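Local coordinates for benzoylformate Decarboxylase (Polynucleobacter necessarius, PDB 4K9Q), which binds thiamine diphosphate with magnesium and probably decarboxylates benzoylformate to benzaldehyde and carbon dioxide, at residues 201-206 with 229-234; 272-277 with 290-295. All coordinates share one frame; numbering follows the deposited sequence.

Overall arrangement
Both contacts lie in the central domain, on one parallel six-stranded sheet. Both lie away from the cofactor and metal sites. Following the chain, strand 201-204 comes first. Helices 207-210 and 214-224 follow, and contact 1 closes when strand 228-230 pairs beside strand 201-204. The chain later runs through strand 266-270, on the other side of strand 201-204. Contact 2 then joins the loop 272-277 to strand 291-296, closing a connection without helix. The two contacts follow in series, neither nested nor crossed. Their centres are about 9 Å apart. They touch where Ala272 packs on Gly205 and Ala231, and where Arg276 probably hydrogen-bonds to the Phe233 carbonyl.

Contact 1. Residues 201-206 with 229-234; sequences LLIYGS and WAAPFA
Leu201 meets Trp229 at the pyrrole part of the indole, where the two side chains cross obliquely. Leu201 CD1 is 3.6 Å from Trp229 NE1. Leu201 CG stands anti to the backbone N (chi1 174°), on the side of the tryptophan, and the CD1 branch does most of the touching. An alanine at Leu201 would probably leave the NE1 and CD1 corner of the indole without this apolar neighbour and freer to shift. Ile203 and Trp229 share one face of the sheet. Ile203 CG2 reaches the adjacent segment at Ala231, 3.6 Å from its CA and 3.8 Å from its CB. Tyr204 and Ala230 lie on the opposite face. Three backbone hydrogen bonds of parallel pairing join the segments: Trp229 N to Leu202 O, Tyr204 N to Trp229 O and Ala231 N to Tyr204 O, each 2.9 Å. Beyond the strands, Ser206 OG lies 3.7 Å from Ala234 CB, but its hydrogen bond is to Arg236 O. Residues 231-234 form a type II turn. The contact joins the two strands of a beta-alpha-beta crossover, within the Rossmann-like sheet of the central domain. Leu202 and Tyr204 pack against helix 214-224, and Tyr204 OH bonds to Gly217 O. Ile203 also touches strand 266-270, which pairs with its other side. Trp229 packs against Gln260 of helix 254-260.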
loop_
_atom_site.group_PDB
_atom_site.type_symbol
_atom_site.label_atom_id
_atom_site.label_comp_id
_atom_site.label_asym_id
_atom_site.label_seq_id
_atom_site.Cartn_x
_atom_site.Cartn_y
_atom_site.Cartn_z
ATOM N N LEU A 201 6.578 12.922 -39.512
ATOM C CA LEU A 201 7.701 12.084 -39.104
ATOM C C LEU A 201 7.177 10.993 -38.182
ATOM O O LEU A 201 6.351 11.253 -37.310
ATOM C CB LEU A 201 8.777 12.933 -38.410
ATOM C CG LEU A 201 9.982 12.231 -37.766
ATOM C CD1 LEU A 201 11.256 13.079 -37.880
ATOM C CD2 LEU A 201 9.674 11.910 -36.305
ATOM N N LEU A 202 7.637 9.766 -38.397
ATOM C CA LEU A 202 7.160 8.629 -37.618
ATOM C C LEU A 202 8.177 8.217 -36.564
ATOM O O LEU A 202 9.371 8.143 -36.844
ATOM C CB LEU A 202 6.857 7.449 -38.540
ATOM C CG LEU A 202 5.692 7.598 -39.513
ATOM C CD1 LEU A 202 5.681 6.450 -40.497
ATOM C CD2 LEU A 202 4.398 7.635 -38.741
ATOM N N ILE A 203 7.693 7.962 -35.349
ATOM C CA ILE A 203 8.526 7.409 -34.285
ATOM C C ILE A 203 7.873 6.108 -33.843
ATOM O O ILE A 203 6.727 6.107 -33.397
ATOM C CB ILE A 203 8.647 8.367 -33.091
ATOM C CG1 ILE A 203 9.280 9.689 -33.540
ATOM C CG2 ILE A 203 9.469 7.715 -31.956
ATOM C CD1 ILE A 203 9.360 10.720 -32.436
ATOM N N TYR A 204 8.589 4.999 -33.995
ATOM C CA TYR A 204 8.034 3.677 -33.671
ATOM C C TYR A 204 8.659 3.116 -32.392
ATOM O O TYR A 204 9.872 3.212 -32.190
ATOM C CB TYR A 204 8.302 2.684 -34.806
ATOM C CG TYR A 204 7.414 2.796 -36.026
ATOM C CD1 TYR A 204 6.472 3.811 -36.153
ATOM C CD2 TYR A 204 7.523 1.870 -37.058
ATOM C CE1 TYR A 204 5.656 3.897 -37.285
ATOM C CE2 TYR A 204 6.717 1.948 -38.185
ATOM C CZ TYR A 204 5.789 2.959 -38.293
ATOM O OH TYR A 204 4.998 3.016 -39.416
ATOM N N GLY A 205 7.827 2.531 -31.540
ATOM C CA GLY A 205 8.295 1.878 -30.334
ATOM C C GLY A 205 7.964 0.401 -30.307
ATOM O O GLY A 205 7.365 -0.152 -31.241
ATOM N N SER A 206 8.329 -0.247 -29.207
ATOM C CA SER A 206 8.339 -1.703 -29.162
ATOM C C SER A 206 6.996 -2.421 -29.030
ATOM O O SER A 206 6.968 -3.642 -29.103
ATOM C CB SER A 206 9.317 -2.180 -28.093
ATOM O OG SER A 206 10.614 -1.704 -28.425
ATOM N N TRP A 229 11.954 6.919 -37.138
ATOM C CA TRP A 229 12.958 6.813 -36.087
ATOM C C TRP A 229 12.481 5.808 -35.060
ATOM O O TRP A 229 11.285 5.698 -34.817
ATOM C CB TRP A 229 13.115 8.141 -35.361
ATOM C CG TRP A 229 13.775 9.216 -36.165
ATOM C CD1 TRP A 229 13.188 10.023 -37.093
ATOM C CD2 TRP A 229 15.145 9.617 -36.087
ATOM N NE1 TRP A 229 14.115 10.902 -37.607
ATOM C CE2 TRP A 229 15.321 10.678 -36.998
ATOM C CE3 TRP A 229 16.241 9.189 -35.326
ATOM C CZ2 TRP A 229 16.552 11.307 -37.182
ATOM C CZ3 TRP A 229 17.464 9.821 -35.508
ATOM C CH2 TRP A 229 17.607 10.864 -36.427
ATOM N N ALA A 230 13.410 5.105 -34.427
ATOM C CA ALA A 230 13.054 4.287 -33.277
ATOM C C ALA A 230 12.963 5.191 -32.048
ATOM O O ALA A 230 13.806 6.077 -31.846
ATOM C CB ALA A 230 14.084 3.171 -33.061
ATOM N N ALA A 231 11.932 4.988 -31.235
ATOM C CA ALA A 231 11.803 5.724 -29.979
ATOM C C ALA A 231 13.056 5.528 -29.115
ATOM O O ALA A 231 13.739 4.511 -29.246
ATOM C CB ALA A 231 10.563 5.265 -29.232
ATOM N N PRO A 232 13.364 6.501 -28.238
ATOM C CA PRO A 232 14.523 6.325 -27.349
ATOM C C PRO A 232 14.356 5.083 -26.488
ATOM O O PRO A 232 13.247 4.794 -26.014
ATOM C CB PRO A 232 14.491 7.585 -26.465
ATOM C CG PRO A 232 13.058 8.063 -26.531
ATOM C CD PRO A 232 12.605 7.729 -27.932
ATOM N N PHE A 233 15.445 4.346 -26.291
ATOM C CA PHE A 233 15.396 3.164 -25.434
ATOM C C PHE A 233 14.300 2.174 -25.828
ATOM O O PHE A 233 13.594 1.628 -24.975
ATOM C CB PHE A 233 15.287 3.575 -23.966
ATOM C CG PHE A 233 16.589 4.043 -23.398
ATOM C CD1 PHE A 233 17.526 3.126 -22.968
ATOM C CD2 PHE A 233 16.899 5.396 -23.340
ATOM C CE1 PHE A 233 18.746 3.542 -22.466
ATOM C CE2 PHE A 233 18.124 5.817 -22.836
ATOM C CZ PHE A 233 19.044 4.888 -22.407
ATOM N N ALA A 234 14.163 1.944 -27.129
ATOM C CA ALA A 234 13.254 0.915 -27.614
ATOM C C ALA A 234 13.888 -0.451 -27.365
ATOM O O ALA A 234 14.917 -0.789 -27.948
ATOM C CB ALA A 234 12.947 1.113 -29.094
#

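Contact 2. Residues 272-277 with 290-295; sequences APVFRY and STLLQV
Gln294 is drawn out toward Ala272, with CG anti to the backbone N (chi1 -177°) and CD continuing the extended chain. Leu292 CG is also anti to its backbone N (chi1 180°), and its CD1 meets Val274 and Phe275. Across the contact, Gln294 NE2 donates a hydrogen bond to Ala272 O, at 3.0 Å. It is fairly straight, with an N-H...O angle of 157°. The donor sits in the carbonyl plane on a lone pair, and the acceptor lies close to the amide plane of Gln294. Val274 slides past the glutamine in the opposite direction. Its CG2 is 3.5 Å from Gln294 CD, and the same methyl also touches Gln294 CG. The other branch, Val274 CG1, meets Leu292 CD1 tip to tip at 4.0 Å. Phe275 CZ also reaches Leu292 CD1, at 3.8 Å. Thus one methyl of Leu292 has both residues as neighbours. Within the loop, Val274 CG1 lies over one face of the Phe275 ring, toward its rim. The peptide bond between these two residues is cis. The loop thus folds over one side of strand 291-296. Val274, Phe275 and Leu292 all touch Val269 of strand 266-270, while Phe275 also meets Leu257 of helix 254-260. On the other side of the strand, Leu293 packs against helix 184-196.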
loop_
_atom_site.group_PDB
_atom_site.type_symbol
_atom_site.label_atom_id
_atom_site.label_comp_id
_atom_site.label_asym_id
_atom_site.label_seq_id
_atom_site.Cartn_x
_atom_site.Cartn_y
_atom_site.Cartn_z
ATOM N N ALA A 272 4.868 3.541 -28.395
ATOM C CA ALA A 272 5.928 4.011 -27.510
ATOM C C ALA A 272 5.422 5.007 -26.481
ATOM O O ALA A 272 4.442 5.716 -26.719
ATOM C CB ALA A 272 7.023 4.673 -28.333
ATOM N N PRO A 273 6.127 5.095 -25.346
ATOM C CA PRO A 273 5.973 6.230 -24.431
ATOM C C PRO A 273 6.344 7.533 -25.141
ATOM O O PRO A 273 7.121 7.550 -26.107
ATOM C CB PRO A 273 7.026 5.960 -23.345
ATOM C CG PRO A 273 7.390 4.510 -23.485
ATOM C CD PRO A 273 7.208 4.179 -24.931
ATOM N N VAL A 274 5.798 8.632 -24.649
ATOM C CA VAL A 274 6.179 9.944 -25.144
ATOM C C VAL A 274 6.676 10.761 -23.951
ATOM O O VAL A 274 5.866 11.358 -23.238
ATOM C CB VAL A 274 4.973 10.645 -25.839
ATOM C CG1 VAL A 274 5.263 12.126 -26.119
ATOM C CG2 VAL A 274 4.631 9.941 -27.133
ATOM N N PHE A 275 7.984 10.751 -23.679
ATOM C CA PHE A 275 8.975 9.876 -24.303
ATOM C C PHE A 275 9.812 9.246 -23.196
ATOM O O PHE A 275 9.855 9.760 -22.071
ATOM C CB PHE A 275 9.943 10.680 -25.185
ATOM C CG PHE A 275 9.378 11.090 -26.506
ATOM C CD1 PHE A 275 9.144 10.146 -27.495
ATOM C CD2 PHE A 275 9.108 12.429 -26.770
ATOM C CE1 PHE A 275 8.646 10.518 -28.728
ATOM C CE2 PHE A 275 8.601 12.814 -28.005
ATOM C CZ PHE A 275 8.369 11.860 -28.982
ATOM N N ARG A 276 10.517 8.165 -23.529
ATOM C CA ARG A 276 11.363 7.476 -22.558
ATOM C C ARG A 276 12.717 8.178 -22.454
ATOM O O ARG A 276 13.752 7.671 -22.911
ATOM C CB ARG A 276 11.504 5.994 -22.923
ATOM C CG ARG A 276 12.232 5.161 -21.881
ATOM C CD ARG A 276 12.166 3.700 -22.265
ATOM N NE ARG A 276 10.832 3.157 -22.017
ATOM C CZ ARG A 276 10.384 2.030 -22.561
ATOM N NH1 ARG A 276 11.162 1.342 -23.387
ATOM N NH2 ARG A 276 9.161 1.598 -22.281
ATOM N N TYR A 277 12.693 9.361 -21.849
ATOM C CA TYR A 277 13.905 10.148 -21.652
ATOM C C TYR A 277 14.786 9.538 -20.570
ATOM O O TYR A 277 14.332 8.736 -19.760
ATOM C CB TYR A 277 13.543 11.564 -21.230
ATOM C CG TYR A 277 12.738 12.371 -22.222
ATOM C CD1 TYR A 277 13.237 12.666 -23.484
ATOM C CD2 TYR A 277 11.495 12.902 -21.864
ATOM C CE1 TYR A 277 12.501 13.445 -24.376
ATOM C CE2 TYR A 277 10.761 13.682 -22.750
ATOM C CZ TYR A 277 11.274 13.952 -23.999
ATOM O OH TYR A 277 10.553 14.737 -24.876
ATOM N N SER A 290 5.190 22.385 -34.333
ATOM C CA SER A 290 4.739 21.020 -34.584
ATOM C C SER A 290 3.691 20.580 -33.568
ATOM O O SER A 290 3.458 21.250 -32.554
ATOM C CB SER A 290 5.918 20.041 -34.585
ATOM O OG SER A 290 6.534 19.982 -33.314
ATOM N N THR A 291 3.035 19.467 -33.869
ATOM C CA THR A 291 2.089 18.842 -32.946
ATOM C C THR A 291 2.372 17.349 -33.001
ATOM O O THR A 291 3.071 16.882 -33.904
ATOM C CB THR A 291 0.620 19.112 -33.313
ATOM O OG1 THR A 291 0.309 18.488 -34.565
ATOM C CG2 THR A 291 0.359 20.620 -33.403
ATOM N N LEU A 292 1.842 16.605 -32.038
ATOM C CA LEU A 292 2.168 15.187 -31.915
ATOM C C LEU A 292 0.934 14.305 -31.741
ATOM O O LEU A 292 -0.019 14.680 -31.046
ATOM C CB LEU A 292 3.143 14.983 -30.745
ATOM C CG LEU A 292 3.627 13.565 -30.415
ATOM C CD1 LEU A 292 5.068 13.580 -29.864
ATOM C CD2 LEU A 292 2.679 12.911 -29.424
ATOM N N LEU A 293 0.969 13.129 -32.372
ATOM C CA LEU A 293 -0.025 12.086 -32.134
ATOM C C LEU A 293 0.685 10.914 -31.466
ATOM O O LEU A 293 1.840 10.626 -31.795
ATOM C CB LEU A 293 -0.645 11.606 -33.448
ATOM C CG LEU A 293 -1.256 12.692 -34.333
ATOM C CD1 LEU A 293 -1.743 12.101 -35.642
ATOM C CD2 LEU A 293 -2.385 13.377 -33.600
ATOM N N GLN A 294 -0.005 10.244 -30.541
ATOM C CA GLN A 294 0.545 9.070 -29.849
ATOM C C GLN A 294 -0.443 7.901 -29.856
ATOM O O GLN A 294 -1.619 8.089 -29.568
ATOM C CB GLN A 294 0.873 9.409 -28.386
ATOM C CG GLN A 294 1.516 8.234 -27.631
ATOM C CD GLN A 294 1.647 8.472 -26.137
ATOM O OE1 GLN A 294 1.082 9.420 -25.594
ATOM N NE2 GLN A 294 2.412 7.612 -25.465
ATOM N N VAL A 295 0.042 6.700 -30.170
ATOM C CA VAL A 295 -0.725 5.462 -29.988
ATOM C C VAL A 295 0.088 4.563 -29.065
ATOM O O VAL A 295 1.279 4.351 -29.310
ATOM C CB VAL A 295 -0.921 4.717 -31.330
ATOM C CG1 VAL A 295 -1.515 3.317 -31.111
ATOM C CG2 VAL A 295 -1.787 5.536 -32.281
#